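Local coordinates for methyltransferase domain-containing protein (Serratia marcescens, PDB 7CLU), which is an S-adenosyl-L-methionine-dependent O-methyltransferase of the prodigiosin synthetic pathway, probably working as a dimer and recognising its substrate by induced fit, at residues W107-A113 / L293-V297; T101-L106 / Q120-F125; A187-I193 / Y216-I220. Residue numbers count along the deposited sequence, not the author numbering.

Contact 1 (W107-A113 / L293-V297); sequences WGELKTA and LNMLV
Buried helix-to-helix packing, with one buried hydrogen bond, joins the end of helix 93-107, the turn after it and the start of helix 110-116 to helix 286-298. W107 to L110 forms a type I beta turn, closed by L110 N to W107 O at 3.1 Å; E109 then takes the N-cap position, and A113 N bonds to E109 O at 3.1 Å. Residues 293-297 are regular helix. The backbones come nearest at A113 and V297, with CA atoms 5.7 Å apart, close enough for A113 CB to meet V297 CG1 at 3.7 Å. W107, chi1 m, reaches across so that NE1 donates to N294 OD1 (2.9 Å, 170°), fixing the indole edge; CH2 lies 3.4 Å from L293 CB, and V297 CG2 makes an off-centre CH-pi contact 4.0 Å from the centroid of the five-membered ring. L110, chi1 t and chi2 p, brings CD1 to 3.6 Å from V297 CG1 and 4.1 Å from L293 CD2. N294 lies about 8 Å, side chain to side chain, from H247, the predicted proton acceptor. Helix 286-298 thus packs on an interhelical turn beside F15 and F16 of the second subunit, consistent with the dimerisation activity of this O-methyltransferase family.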
loop_
_atom_site.group_PDB
_atom_site.type_symbol
_atom_site.label_atom_id
_atom_site.label_comp_id
_atom_site.label_asym_id
_atom_site.label_seq_id
_atom_site.Cartn_x
_atom_site.Cartn_y
_atom_site.Cartn_z
ATOM N N TRP A 107 8.867 2.117 -4.646
ATOM C CA TRP A 107 8.378 2.908 -3.524
ATOM C C TRP A 107 9.038 2.519 -2.214
ATOM O O TRP A 107 8.994 3.302 -1.258
ATOM C CB TRP A 107 6.862 2.785 -3.376
ATOM C CG TRP A 107 6.096 3.687 -4.298
ATOM C CD1 TRP A 107 5.914 3.521 -5.642
ATOM C CD2 TRP A 107 5.370 4.871 -3.935
ATOM N NE1 TRP A 107 5.127 4.537 -6.139
ATOM C CE2 TRP A 107 4.785 5.380 -5.113
ATOM C CE3 TRP A 107 5.176 5.563 -2.727
ATOM C CZ2 TRP A 107 3.995 6.544 -5.119
ATOM C CZ3 TRP A 107 4.408 6.722 -2.736
ATOM C CH2 TRP A 107 3.813 7.193 -3.925
ATOM N N GLY A 108 9.631 1.332 -2.140
ATOM C CA GLY A 108 10.423 0.998 -0.971
ATOM C C GLY A 108 11.514 2.019 -0.719
ATOM O O GLY A 108 11.879 2.270 0.427
ATOM N N GLU A 109 11.996 2.665 -1.780
ATOM C CA GLU A 109 13.062 3.657 -1.697
ATOM C C GLU A 109 12.551 5.076 -1.952
ATOM O O GLU A 109 13.289 5.926 -2.463
ATOM C CB GLU A 109 14.182 3.294 -2.677
ATOM C CG GLU A 109 14.796 1.914 -2.434
ATOM C CD GLU A 109 15.540 1.836 -1.103
ATOM O OE1 GLU A 109 16.428 2.676 -0.872
ATOM O OE2 GLU A 109 15.217 0.956 -0.274
ATOM N N LEU A 110 11.283 5.342 -1.607
ATOM C CA LEU A 110 10.745 6.693 -1.752
ATOM C C LEU A 110 11.599 7.721 -1.013
ATOM O O LEU A 110 11.807 8.837 -1.515
ATOM C CB LEU A 110 9.301 6.751 -1.252
ATOM C CG LEU A 110 8.674 8.159 -1.248
ATOM C CD1 LEU A 110 8.561 8.700 -2.671
ATOM C CD2 LEU A 110 7.310 8.160 -0.558
ATOM N N LYS A 111 12.068 7.378 0.197
ATOM C CA LYS A 111 12.841 8.328 0.990
ATOM C C LYS A 111 14.032 8.840 0.196
ATOM O O LYS A 111 14.297 10.047 0.161
ATOM C CB LYS A 111 13.305 7.675 2.297
ATOM C CG LYS A 111 14.494 8.386 2.984
ATOM C CD LYS A 111 14.903 7.674 4.272
ATOM C CE LYS A 111 16.393 7.841 4.567
ATOM N NZ LYS A 111 16.771 7.302 5.913
ATOM N N THR A 112 14.732 7.933 -0.488
ATOM C CA THR A 112 15.917 8.331 -1.240
ATOM C C THR A 112 15.536 9.079 -2.513
ATOM O O THR A 112 16.279 9.969 -2.958
ATOM C CB THR A 112 16.761 7.089 -1.541
ATOM O OG1 THR A 112 17.150 6.486 -0.306
ATOM C CG2 THR A 112 18.017 7.443 -2.350
ATOM N N ALA A 113 14.384 8.742 -3.108
ATOM C CA ALA A 113 13.922 9.469 -4.291
ATOM C C ALA A 113 13.608 10.917 -3.947
ATOM O O ALA A 113 13.852 11.822 -4.751
ATOM C CB ALA A 113 12.687 8.789 -4.901
ATOM N N LEU A 293 4.238 11.322 -6.940
ATOM C CA LEU A 293 5.317 10.594 -6.282
ATOM C C LEU A 293 5.674 9.323 -7.047
ATOM O O LEU A 293 6.847 8.932 -7.104
ATOM C CB LEU A 293 4.913 10.258 -4.845
ATOM C CG LEU A 293 4.927 11.389 -3.815
ATOM C CD1 LEU A 293 4.503 10.883 -2.414
ATOM C CD2 LEU A 293 6.325 12.020 -3.747
ATOM N N ASN A 294 4.670 8.651 -7.629
ATOM C CA ASN A 294 4.946 7.487 -8.464
ATOM C C ASN A 294 5.793 7.877 -9.673
ATOM O O ASN A 294 6.685 7.127 -10.079
ATOM C CB ASN A 294 3.643 6.820 -8.906
ATOM C CG ASN A 294 3.873 5.480 -9.597
ATOM O OD1 ASN A 294 4.267 4.517 -8.960
ATOM N ND2 ASN A 294 3.604 5.413 -10.902
ATOM N N MET A 295 5.540 9.051 -10.247
ATOM C CA MET A 295 6.381 9.516 -11.344
ATOM C C MET A 295 7.801 9.787 -10.864
ATOM O O MET A 295 8.768 9.527 -11.589
ATOM C CB MET A 295 5.786 10.776 -11.967
ATOM C CG MET A 295 4.359 10.643 -12.375
ATOM S SD MET A 295 4.019 9.037 -13.110
ATOM C CE MET A 295 4.838 9.263 -14.641
ATOM N N LEU A 296 7.935 10.312 -9.641
ATOM C CA LEU A 296 9.243 10.612 -9.081
ATOM C C LEU A 296 10.096 9.355 -8.965
ATOM O O LEU A 296 11.266 9.347 -9.371
ATOM C CB LEU A 296 9.077 11.279 -7.713
ATOM C CG LEU A 296 10.312 11.377 -6.825
ATOM C CD1 LEU A 296 11.335 12.310 -7.486
ATOM C CD2 LEU A 296 9.930 11.891 -5.434
ATOM N N VAL A 297 9.526 8.276 -8.405
ATOM C CA VAL A 297 10.344 7.107 -8.100
ATOM C C VAL A 297 10.629 6.269 -9.333
ATOM O O VAL A 297 11.609 5.505 -9.336
ATOM C CB VAL A 297 9.704 6.198 -7.033
ATOM C CG1 VAL A 297 9.540 6.949 -5.703
ATOM C CG2 VAL A 297 8.388 5.639 -7.519
#

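Contact 2 (T101-L106 / Q120-F125)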
loop_
_atom_site.group_PDB
_atom_site.type_symbol
_atom_site.label_atom_id
_atom_site.label_comp_id
_atom_site.label_asym_id
_atom_site.label_seq_id
_atom_site.Cartn_x
_atom_site.Cartn_y
_atom_site.Cartn_z
ATOM N N THR A 101 6.420 -6.270 -9.617
ATOM C CA THR A 101 7.716 -6.301 -10.292
ATOM C C THR A 101 8.385 -4.932 -10.398
ATOM O O THR A 101 9.600 -4.864 -10.614
ATOM C CB THR A 101 7.551 -6.889 -11.703
ATOM O OG1 THR A 101 6.706 -6.038 -12.487
ATOM C CG2 THR A 101 6.914 -8.272 -11.647
ATOM N N PHE A 102 7.637 -3.850 -10.218
ATOM C CA PHE A 102 8.145 -2.526 -10.542
ATOM C C PHE A 102 7.802 -1.483 -9.476
ATOM O O PHE A 102 8.702 -0.994 -8.794
ATOM C CB PHE A 102 7.607 -2.117 -11.908
ATOM C CG PHE A 102 8.245 -0.891 -12.469
ATOM C CD1 PHE A 102 9.618 -0.844 -12.689
ATOM C CD2 PHE A 102 7.469 0.207 -12.809
ATOM C CE1 PHE A 102 10.210 0.277 -13.214
ATOM C CE2 PHE A 102 8.053 1.335 -13.338
ATOM C CZ PHE A 102 9.426 1.373 -13.546
ATOM N N LEU A 103 6.519 -1.145 -9.295
ATOM C CA LEU A 103 6.193 -0.005 -8.431
ATOM C C LEU A 103 6.451 -0.289 -6.946
ATOM O O LEU A 103 6.926 0.588 -6.217
ATOM C CB LEU A 103 4.745 0.415 -8.641
ATOM C CG LEU A 103 4.418 0.967 -10.032
ATOM C CD1 LEU A 103 3.043 1.630 -10.026
ATOM C CD2 LEU A 103 5.484 1.941 -10.444
ATOM N N TYR A 104 6.063 -1.464 -6.453
ATOM C CA TYR A 104 6.287 -1.745 -5.036
ATOM C C TYR A 104 7.769 -1.694 -4.691
ATOM O O TYR A 104 8.127 -1.009 -3.716
ATOM C CB TYR A 104 5.648 -3.088 -4.681
ATOM C CG TYR A 104 5.647 -3.435 -3.215
ATOM C CD1 TYR A 104 6.747 -4.068 -2.620
ATOM C CD2 TYR A 104 4.546 -3.146 -2.422
ATOM C CE1 TYR A 104 6.736 -4.412 -1.269
ATOM C CE2 TYR A 104 4.517 -3.490 -1.076
ATOM C CZ TYR A 104 5.610 -4.117 -0.501
ATOM O OH TYR A 104 5.560 -4.445 0.848
ATOM N N PRO A 105 8.679 -2.337 -5.439
ATOM C CA PRO A 105 10.102 -2.205 -5.081
ATOM C C PRO A 105 10.589 -0.763 -5.094
ATOM O O PRO A 105 11.331 -0.361 -4.192
ATOM C CB PRO A 105 10.816 -3.063 -6.137
ATOM C CG PRO A 105 9.792 -3.984 -6.645
ATOM C CD PRO A 105 8.488 -3.261 -6.572
ATOM N N LEU A 106 10.172 0.034 -6.078
ATOM C CA LEU A 106 10.651 1.413 -6.178
ATOM C C LEU A 106 10.143 2.267 -5.023
ATOM O O LEU A 106 10.894 3.069 -4.461
ATOM C CB LEU A 106 10.208 2.018 -7.508
ATOM C CG LEU A 106 10.887 1.473 -8.756
ATOM C CD1 LEU A 106 10.095 1.914 -9.975
ATOM C CD2 LEU A 106 12.344 1.987 -8.812
ATOM N N GLN A 120 14.550 5.578 -8.642
ATOM C CA GLN A 120 15.332 4.588 -7.912
ATOM C C GLN A 120 15.530 3.306 -8.715
ATOM O O GLN A 120 15.783 2.252 -8.130
ATOM C CB GLN A 120 14.680 4.293 -6.558
ATOM C CG GLN A 120 14.626 5.518 -5.628
ATOM C CD GLN A 120 15.995 6.092 -5.326
ATOM O OE1 GLN A 120 16.800 5.454 -4.638
ATOM N NE2 GLN A 120 16.267 7.307 -5.821
ATOM N N ARG A 121 15.440 3.374 -10.050
ATOM C CA ARG A 121 15.588 2.156 -10.844
ATOM C C ARG A 121 16.999 1.572 -10.735
ATOM O O ARG A 121 17.161 0.346 -10.794
ATOM C CB ARG A 121 15.225 2.429 -12.305
ATOM C CG ARG A 121 13.771 2.891 -12.520
ATOM C CD ARG A 121 13.428 3.064 -13.994
ATOM N NE ARG A 121 14.470 3.776 -14.732
ATOM C CZ ARG A 121 14.487 5.087 -14.972
ATOM N NH1 ARG A 121 13.507 5.867 -14.538
ATOM N NH2 ARG A 121 15.495 5.624 -15.662
ATOM N N ARG A 122 18.022 2.419 -10.571
ATOM C CA ARG A 122 19.392 1.928 -10.424
ATOM C C ARG A 122 19.577 1.244 -9.080
ATOM O O ARG A 122 19.983 0.080 -9.008
ATOM C CB ARG A 122 20.395 3.079 -10.558
ATOM C CG ARG A 122 20.365 3.847 -11.870
ATOM C CD ARG A 122 21.593 4.761 -11.982
ATOM N NE ARG A 122 21.244 6.107 -12.432
ATOM C CZ ARG A 122 21.099 6.455 -13.709
ATOM N NH1 ARG A 122 21.271 5.552 -14.665
ATOM N NH2 ARG A 122 20.780 7.705 -14.033
ATOM N N THR A 123 19.310 1.980 -8.001
ATOM C CA THR A 123 19.189 1.427 -6.661
ATOM C C THR A 123 18.472 0.081 -6.668
ATOM O O THR A 123 19.035 -0.951 -6.281
ATOM C CB THR A 123 18.424 2.439 -5.796
ATOM O OG1 THR A 123 18.976 3.755 -5.991
ATOM C CG2 THR A 123 18.474 2.064 -4.327
ATOM N N VAL A 124 17.236 0.071 -7.168
ATOM C CA VAL A 124 16.342 -1.049 -6.908
ATOM C C VAL A 124 16.597 -2.214 -7.865
ATOM O O VAL A 124 16.574 -3.381 -7.452
ATOM C CB VAL A 124 14.881 -0.551 -6.962
ATOM C CG1 VAL A 124 13.914 -1.699 -7.072
ATOM C CG2 VAL A 124 14.575 0.326 -5.738
ATOM N N PHE A 125 16.836 -1.937 -9.150
ATOM C CA PHE A 125 16.931 -2.996 -10.156
ATOM C C PHE A 125 18.332 -3.182 -10.731
ATOM O O PHE A 125 18.529 -4.090 -11.550
ATOM C CB PHE A 125 15.959 -2.729 -11.313
ATOM C CG PHE A 125 14.531 -2.601 -10.885
ATOM C CD1 PHE A 125 13.805 -3.725 -10.526
ATOM C CD2 PHE A 125 13.913 -1.356 -10.834
ATOM C CE1 PHE A 125 12.480 -3.614 -10.127
ATOM C CE2 PHE A 125 12.585 -1.242 -10.430
ATOM C CZ PHE A 125 11.876 -2.375 -10.065
#
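T101 begins the contact with its backbone: its O lies 3.2 Å from F125 CE1, while its hydroxyl bonds to R97 one turn earlier. At F102, within a wider pi-type turn, the side chain swings over so that CD1 is 3.8 Å from F125 CE2. The two rings are nearly parallel (18°) but slid apart, their centroids 5.7 Å from each other, so overlap is slight; R121 CD approaches the edge of the F102 ring at 4.3 Å from CE1. L103 and Y104 face elsewhere, Y104 stacking on Y104 of the second subunit. P105, whose N cannot donate, kinks the helix and points toward helix 121-125, with CB 3.5 Å from V124 CG1 and 4.1 Å from F125 CZ. L106 completes the contact: CD2 lies 3.4 Å from Q120 C and 4.0 Å from V124 CB, and CG is 3.6 Å from F125 CE2. L106 CA is 5.9 Å from Q120 CA, at the N-cap of the second helix. No hydrogen bond crosses; R121 instead turns its guanidinium to a salt bridge with D300. With axes 9.9 Å apart crossing at 102°, this is near-perpendicular apolar packing of a short helix across a proline-kinked one whose other side serves the O-methyltransferase dimer.

Contact 3 (A187-I193 / Y216-I220)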
loop_
_atom_site.group_PDB
_atom_site.type_symbol
_atom_site.label_atom_id
_atom_site.label_comp_id
_atom_site.label_asym_id
_atom_site.label_seq_id
_atom_site.Cartn_x
_atom_site.Cartn_y
_atom_site.Cartn_z
ATOM N N ALA A 187 -15.303 7.761 -34.294
ATOM C CA ALA A 187 -15.884 7.205 -35.520
ATOM C C ALA A 187 -17.297 6.692 -35.302
ATOM O O ALA A 187 -18.150 6.796 -36.197
ATOM C CB ALA A 187 -15.031 6.053 -36.054
ATOM N N ASP A 188 -17.547 6.078 -34.143
ATOM C CA ASP A 188 -18.859 5.491 -33.895
ATOM C C ASP A 188 -19.947 6.553 -33.764
ATOM O O ASP A 188 -21.125 6.255 -34.005
ATOM C CB ASP A 188 -18.827 4.625 -32.633
ATOM C CG ASP A 188 -17.860 3.443 -32.740
ATOM O OD1 ASP A 188 -17.538 2.985 -33.856
ATOM O OD2 ASP A 188 -17.439 2.963 -31.679
ATOM N N ALA A 189 -19.573 7.783 -33.400
ATOM C CA ALA A 189 -20.512 8.866 -33.140
ATOM C C ALA A 189 -20.430 10.003 -34.153
ATOM O O ALA A 189 -21.334 10.846 -34.181
ATOM C CB ALA A 189 -20.278 9.429 -31.728
ATOM N N TYR A 190 -19.384 10.045 -34.980
ATOM C CA TYR A 190 -19.145 11.159 -35.899
ATOM C C TYR A 190 -18.703 10.606 -37.245
ATOM O O TYR A 190 -17.506 10.423 -37.492
ATOM C CB TYR A 190 -18.090 12.113 -35.346
ATOM C CG TYR A 190 -18.487 12.841 -34.073
ATOM C CD1 TYR A 190 -19.127 14.079 -34.119
ATOM C CD2 TYR A 190 -18.202 12.298 -32.829
ATOM C CE1 TYR A 190 -19.474 14.753 -32.954
ATOM C CE2 TYR A 190 -18.542 12.960 -31.663
ATOM C CZ TYR A 190 -19.172 14.187 -31.727
ATOM O OH TYR A 190 -19.501 14.835 -30.558
ATOM N N PRO A 191 -19.650 10.357 -38.159
ATOM C CA PRO A 191 -19.321 9.573 -39.362
ATOM C C PRO A 191 -18.509 10.319 -40.405
ATOM O O PRO A 191 -17.948 9.673 -41.295
ATOM C CB PRO A 191 -20.700 9.192 -39.915
ATOM C CG PRO A 191 -21.604 10.280 -39.435
ATOM C CD PRO A 191 -21.085 10.698 -38.089
ATOM N N GLY A 192 -18.441 11.637 -40.356
ATOM C CA GLY A 192 -17.800 12.365 -41.427
ATOM C C GLY A 192 -16.406 12.890 -41.160
ATOM O O GLY A 192 -15.808 13.487 -42.061
ATOM N N ILE A 193 -15.858 12.689 -39.960
ATOM C CA ILE A 193 -14.573 13.281 -39.609
ATOM C C ILE A 193 -13.452 12.306 -39.958
ATOM O O ILE A 193 -13.569 11.097 -39.725
ATOM C CB ILE A 193 -14.537 13.686 -38.120
ATOM C CG1 ILE A 193 -13.209 14.384 -37.796
ATOM C CG2 ILE A 193 -14.772 12.471 -37.208
ATOM C CD1 ILE A 193 -13.021 14.723 -36.333
ATOM N N TYR A 216 -11.731 -1.392 -38.259
ATOM C CA TYR A 216 -11.528 0.046 -38.366
ATOM C C TYR A 216 -10.281 0.389 -39.178
ATOM O O TYR A 216 -9.835 1.541 -39.156
ATOM C CB TYR A 216 -11.434 0.679 -36.967
ATOM C CG TYR A 216 -12.755 0.776 -36.233
ATOM C CD1 TYR A 216 -13.331 -0.349 -35.661
ATOM C CD2 TYR A 216 -13.437 1.988 -36.132
ATOM C CE1 TYR A 216 -14.544 -0.280 -34.999
ATOM C CE2 TYR A 216 -14.656 2.067 -35.478
ATOM C CZ TYR A 216 -15.199 0.929 -34.908
ATOM O OH TYR A 216 -16.411 0.983 -34.251
ATOM N N GLY A 217 -9.711 -0.585 -39.888
ATOM C CA GLY A 217 -8.451 -0.361 -40.588
ATOM C C GLY A 217 -8.550 0.629 -41.735
ATOM O O GLY A 217 -7.557 1.276 -42.091
ATOM N N GLU A 218 -9.727 0.749 -42.349
ATOM C CA GLU A 218 -9.903 1.775 -43.371
ATOM C C GLU A 218 -10.426 3.080 -42.801
ATOM O O GLU A 218 -10.204 4.140 -43.398
ATOM C CB GLU A 218 -10.849 1.286 -44.462
ATOM C CG GLU A 218 -10.303 0.123 -45.256
ATOM C CD GLU A 218 -11.100 -0.125 -46.518
ATOM O OE1 GLU A 218 -10.542 -0.741 -47.452
ATOM O OE2 GLU A 218 -12.283 0.297 -46.575
ATOM N N ARG A 219 -11.098 3.029 -41.655
ATOM C CA ARG A 219 -11.684 4.221 -41.056
ATOM C C ARG A 219 -10.645 5.094 -40.353
ATOM O O ARG A 219 -10.806 6.321 -40.293
ATOM C CB ARG A 219 -12.777 3.799 -40.068
ATOM C CG ARG A 219 -13.548 4.944 -39.444
ATOM C CD ARG A 219 -14.533 5.567 -40.429
ATOM N NE ARG A 219 -15.205 6.728 -39.847
ATOM C CZ ARG A 219 -14.647 7.929 -39.732
ATOM N NH1 ARG A 219 -13.403 8.131 -40.164
ATOM N NH2 ARG A 219 -15.326 8.932 -39.183
ATOM N N ILE A 220 -9.591 4.486 -39.808
ATOM C CA ILE A 220 -8.614 5.171 -38.964
ATOM C C ILE A 220 -7.217 4.871 -39.501
ATOM O O ILE A 220 -6.776 3.716 -39.486
ATOM C CB ILE A 220 -8.738 4.737 -37.490
ATOM C CG1 ILE A 220 -10.158 5.011 -36.960
ATOM C CG2 ILE A 220 -7.685 5.426 -36.619
ATOM C CD1 ILE A 220 -10.407 4.363 -35.608
HETATM O O HOH W 1 -17.716 6.748 -38.689
HETATM O O HOH W 2 -15.804 1.040 -31.379
#
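R219 extends its guanidinium toward the carbonyls of the turn that follows helix 181-189, with A187 CB over one face, 3.9 Å from NE. The edge of the group meets backbone carbonyls: NH2 and NH1 both donate to I193 O, at 2.8 and 3.0 Å, and NH2 adds a weak bond to Y190 O at 3.1 Å. These acceptors lie at the two ends of the type I turn from Y190 to I193, so one side chain reaches both ends, strongly at I193 and weakly at Y190. Water 1 joins R219 NE (2.8 Å) to A187 O (2.5 Å). Beside it, Y216 turns its ring edge to A187, with CE2 4.0 Å from CB, and its OH donates to D188 OD1 in a very short bond of 2.3 Å. Water 2 donates to both D188 OD2 (2.5 Å) and Y216 OH (2.9 Å). The contact joins the loops leading into parallel strands 194-199 and 221-224 of the Rossmann-like domain. Its chemistry implies a hydrated surface link, in which arginine's charge is met here by carbonyl dipoles rather than a carboxylate.

Contacts 1 and 2 are neighbours, their centres 9 Å apart, whereas contact 3 lies across the chain's centre, its centre about 42 and 41 Å from theirs. The first two share a helical region beside the second subunit: helices 93-107, 110-116 and 121-125 succeed one another in the chain, the segments of the two contacts alternate along it, and a probable hydrogen bond from Q120 N to V297 O (3.0 Å) ties the two together. Contact 1 is fully buried and adds one indole bond to its apolar packing; contact 2, partly buried, has no hydrogen bond between its segments. Contact 3, on the surface of the Rossmann-like domain, reverses that balance, relying on arginine, tyrosine and water-mediated bonds, with no partner subunit touching it.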